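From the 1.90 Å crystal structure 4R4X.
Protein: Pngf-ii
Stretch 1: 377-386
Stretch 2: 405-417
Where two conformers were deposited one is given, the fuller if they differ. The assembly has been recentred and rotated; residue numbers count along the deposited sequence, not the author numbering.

Stretch 1, residues 377-386: NFVLPVFNTT
Stretch 2, residues 405-417: GVEVDFILTKDLK

No hydrogen bond joins the two strands, although they run nearly antiparallel: the contacts between strands 378-384 and 406-412 are almost all between apolar side chains. Their axes approach to 7.5 Å, with 158° between the N-to-C directions, too far apart for backbone pairing but right for interleaved side chains, and together the stretches bury 422 Å². Register is set by Val 382 CA and Val 408 CA, 6.8 Å apart, and by Phe 378 CA and Leu 416 CA, 8.3 Å apart. Both strands are extended, except that Val 382 (phi/psi -107/-36) breaks the alternation, so Val 382 and Phe 383 both direct CA-to-CB toward the partner strand. Val 406, Val 408 and Phe 410 point toward stretch 1 at every second residue, while Glu 407 and Ile 411 point away.

The methyls and rings that meet have no polar groups to satisfy, so they pack at van der Waals distance. At one end, Phe 378 (chi1 t, chi2 -89°) meets two leucines: its CZ lies 3.8 Å from Leu 412 CD2 (chi1 m, chi2 t), and its CG 3.8 Å from Leu 416 CD1 (chi1 -147°, chi2 p). Leu 416 CD1 makes an off-centre CH-pi contact, 4.2 Å from the Phe 378 ring centroid and 30° off the normal. Next, Leu 380 (t, p) brings CD2 to 4.2 Å from Phe 410 CB, and Val 382 (m) lays CG1 over one face of the Phe 410 ring (chi1 p, chi2 -87°), 4.1 Å from Phe 410 CD1. Val 382 O sits 3.4 Å from Val 408 CG1 (chi1 t). Phe 383 (chi1 p, chi2 91°) places CB 4.0 Å from both Val 406 CG1 and Val 408 CG2. Beyond the strand, Thr 385 (p) offers its methyl, CG2 3.7 Å from Val 406 CG2 (chi1 t). Asn 384 (t) points away; its OD1 accepts a hydrogen bond from Thr 386 N at 3.0 Å.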

# COMPACT_ATOMS: atom_id res chain seq x y z
N ASN A 377 -15.55 13.84 0.79
CA ASN A 377 -14.66 14.90 0.30
C ASN A 377 -14.28 15.86 1.42
O ASN A 377 -13.72 16.93 1.16
CB ASN A 377 -15.28 15.67 -0.87
CG ASN A 377 -16.66 16.21 -0.56
OD1 ASN A 377 -17.05 16.32 0.59
ND2 ASN A 377 -17.41 16.56 -1.59
N PHE A 378 -14.56 15.45 2.65
CA PHE A 378 -14.38 16.23 3.85
C PHE A 378 -13.73 15.37 4.92
O PHE A 378 -14.13 14.21 5.11
CB PHE A 378 -15.74 16.73 4.35
CG PHE A 378 -15.68 17.53 5.63
CD1 PHE A 378 -15.78 16.90 6.86
CD2 PHE A 378 -15.57 18.92 5.60
CE1 PHE A 378 -15.75 17.63 8.04
CE2 PHE A 378 -15.52 19.65 6.78
CZ PHE A 378 -15.63 19.00 8.00
N VAL A 379 -12.71 15.93 5.57
CA VAL A 379 -11.98 15.31 6.68
C VAL A 379 -11.70 16.38 7.74
O VAL A 379 -11.16 17.43 7.41
CB VAL A 379 -10.62 14.75 6.20
CG1 VAL A 379 -9.80 14.22 7.35
CG2 VAL A 379 -10.84 13.64 5.17
N LEU A 380 -12.10 16.12 8.99
CA LEU A 380 -11.83 17.01 10.13
C LEU A 380 -11.38 16.19 11.33
O LEU A 380 -12.17 15.41 11.87
CB LEU A 380 -13.09 17.76 10.54
CG LEU A 380 -12.90 18.79 11.66
CD1 LEU A 380 -12.00 19.91 11.22
CD2 LEU A 380 -14.24 19.36 12.12
N PRO A 381 -10.11 16.35 11.75
CA PRO A 381 -9.62 15.68 12.96
C PRO A 381 -10.23 16.33 14.20
O PRO A 381 -10.08 17.53 14.38
CB PRO A 381 -8.12 15.94 12.93
CG PRO A 381 -7.94 17.18 12.12
CD PRO A 381 -9.08 17.19 11.11
N VAL A 382 -10.93 15.55 15.03
CA VAL A 382 -11.67 16.11 16.16
C VAL A 382 -11.01 15.82 17.50
O VAL A 382 -11.01 16.66 18.38
CB VAL A 382 -13.16 15.69 16.15
CG1 VAL A 382 -13.88 16.38 15.00
CG2 VAL A 382 -13.33 14.20 16.02
N PHE A 383 -10.40 14.64 17.65
CA PHE A 383 -9.64 14.35 18.85
C PHE A 383 -8.57 13.32 18.58
O PHE A 383 -8.63 12.55 17.61
CB PHE A 383 -10.53 13.88 20.01
CG PHE A 383 -11.34 12.65 19.72
CD1 PHE A 383 -10.85 11.40 20.00
CD2 PHE A 383 -12.65 12.77 19.26
CE1 PHE A 383 -11.61 10.27 19.73
CE2 PHE A 383 -13.42 11.65 19.01
CZ PHE A 383 -12.89 10.40 19.24
N ASN A 384 -7.57 13.32 19.45
CA ASN A 384 -6.52 12.30 19.46
C ASN A 384 -5.87 12.31 20.83
O ASN A 384 -5.17 13.26 21.18
CB ASN A 384 -5.49 12.59 18.39
CG ASN A 384 -4.60 11.40 18.11
OD1 ASN A 384 -4.38 10.53 18.97
ND2 ASN A 384 -4.09 11.33 16.89
N THR A 385 -6.13 11.26 21.61
CA THR A 385 -5.56 11.14 22.93
C THR A 385 -4.22 10.44 22.95
O THR A 385 -3.57 10.45 23.97
CB THR A 385 -6.49 10.40 23.92
OG1 THR A 385 -6.55 9.00 23.59
CG2 THR A 385 -7.90 11.02 23.91
N THR A 386 -3.82 9.85 21.84
CA THR A 386 -2.57 9.09 21.79
C THR A 386 -1.36 10.00 22.04
O THR A 386 -1.11 10.94 21.28
CB THR A 386 -2.41 8.38 20.44
OG1 THR A 386 -3.55 7.55 20.17
CG2 THR A 386 -1.13 7.51 20.43
N GLY A 405 -15.21 12.11 30.01
CA GLY A 405 -14.34 11.50 29.00
C GLY A 405 -13.70 12.57 28.13
O GLY A 405 -13.16 13.56 28.65
N VAL A 406 -13.79 12.37 26.82
CA VAL A 406 -13.29 13.33 25.85
C VAL A 406 -14.51 13.95 25.15
O VAL A 406 -15.31 13.25 24.58
CB VAL A 406 -12.39 12.67 24.77
CG1 VAL A 406 -12.18 13.64 23.62
CG2 VAL A 406 -11.06 12.26 25.36
N GLU A 407 -14.62 15.26 25.20
CA GLU A 407 -15.77 15.95 24.65
C GLU A 407 -15.24 17.08 23.81
O GLU A 407 -14.39 17.85 24.29
CB GLU A 407 -16.66 16.48 25.78
CG GLU A 407 -17.85 17.29 25.32
CD GLU A 407 -18.89 17.45 26.43
OE1 GLU A 407 -20.09 17.27 26.14
OE2 GLU A 407 -18.48 17.68 27.59
N VAL A 408 -15.68 17.14 22.56
CA VAL A 408 -15.22 18.13 21.59
C VAL A 408 -16.42 18.80 20.91
O VAL A 408 -17.38 18.12 20.55
CB VAL A 408 -14.34 17.44 20.52
CG1 VAL A 408 -13.60 18.45 19.66
CG2 VAL A 408 -13.37 16.47 21.17
N ASP A 409 -16.34 20.12 20.72
CA ASP A 409 -17.33 20.93 20.02
C ASP A 409 -16.63 21.37 18.73
O ASP A 409 -15.45 21.69 18.76
CB ASP A 409 -17.69 22.16 20.91
CG ASP A 409 -18.81 23.01 20.34
OD1 ASP A 409 -19.72 22.47 19.68
OD2 ASP A 409 -18.83 24.25 20.60
N PHE A 410 -17.36 21.39 17.61
CA PHE A 410 -16.84 21.86 16.32
C PHE A 410 -17.99 22.47 15.50
O PHE A 410 -19.17 22.22 15.77
CB PHE A 410 -16.18 20.72 15.54
CG PHE A 410 -17.07 19.53 15.34
CD1 PHE A 410 -17.13 18.54 16.31
CD2 PHE A 410 -17.86 19.41 14.21
CE1 PHE A 410 -17.95 17.45 16.15
CE2 PHE A 410 -18.69 18.33 14.06
CZ PHE A 410 -18.74 17.35 15.03
N ILE A 411 -17.62 23.22 14.48
CA ILE A 411 -18.60 23.93 13.66
C ILE A 411 -18.52 23.47 12.22
O ILE A 411 -17.44 23.50 11.62
CB ILE A 411 -18.37 25.45 13.71
CG1 ILE A 411 -18.50 25.94 15.15
CG2 ILE A 411 -19.37 26.18 12.83
CD1 ILE A 411 -17.87 27.31 15.40
N LEU A 412 -19.64 23.03 11.67
CA LEU A 412 -19.69 22.69 10.25
C LEU A 412 -20.27 23.88 9.49
O LEU A 412 -21.29 24.42 9.91
CB LEU A 412 -20.58 21.48 10.01
CG LEU A 412 -20.11 20.18 10.65
CD1 LEU A 412 -21.17 19.14 10.41
CD2 LEU A 412 -18.75 19.76 10.11
N THR A 413 -19.64 24.26 8.37
CA THR A 413 -20.16 25.37 7.58
C THR A 413 -21.12 24.92 6.48
O THR A 413 -21.81 25.72 5.88
CB THR A 413 -19.02 26.22 6.99
OG1 THR A 413 -18.20 25.42 6.14
CG2 THR A 413 -18.17 26.81 8.10
N LYS A 414 -21.18 23.62 6.25
CA LYS A 414 -22.01 23.07 5.21
C LYS A 414 -22.54 21.73 5.72
O LYS A 414 -21.83 21.03 6.45
CB LYS A 414 -21.13 22.91 3.96
CG LYS A 414 -21.71 22.12 2.80
CD LYS A 414 -22.60 22.98 1.92
CE LYS A 414 -22.80 22.34 0.55
NZ LYS A 414 -23.95 22.94 -0.18
N ASP A 415 -23.77 21.38 5.33
CA ASP A 415 -24.35 20.07 5.65
C ASP A 415 -23.38 18.98 5.22
O ASP A 415 -22.67 19.12 4.22
CB ASP A 415 -25.68 19.79 4.91
CG ASP A 415 -26.85 20.69 5.36
OD1 ASP A 415 -26.73 21.49 6.33
OD2 ASP A 415 -27.92 20.56 4.71
N LEU A 416 -23.36 17.89 5.95
CA LEU A 416 -22.49 16.77 5.62
C LEU A 416 -23.37 15.53 5.46
O LEU A 416 -24.08 15.15 6.40
CB LEU A 416 -21.50 16.62 6.77
CG LEU A 416 -20.09 16.14 6.56
CD1 LEU A 416 -19.38 16.94 5.47
CD2 LEU A 416 -19.39 16.19 7.91
N LYS A 417 -23.38 14.94 4.27
CA LYS A 417 -24.07 13.69 4.00
C LYS A 417 -23.18 12.50 4.39
O LYS A 417 -21.96 12.54 4.21
CB LYS A 417 -24.45 13.60 2.52
CG LYS A 417 -24.97 12.25 2.08
CD LYS A 417 -25.46 12.24 0.66
CE LYS A 417 -25.99 10.88 0.25
NZ LYS A 417 -26.31 10.86 -1.19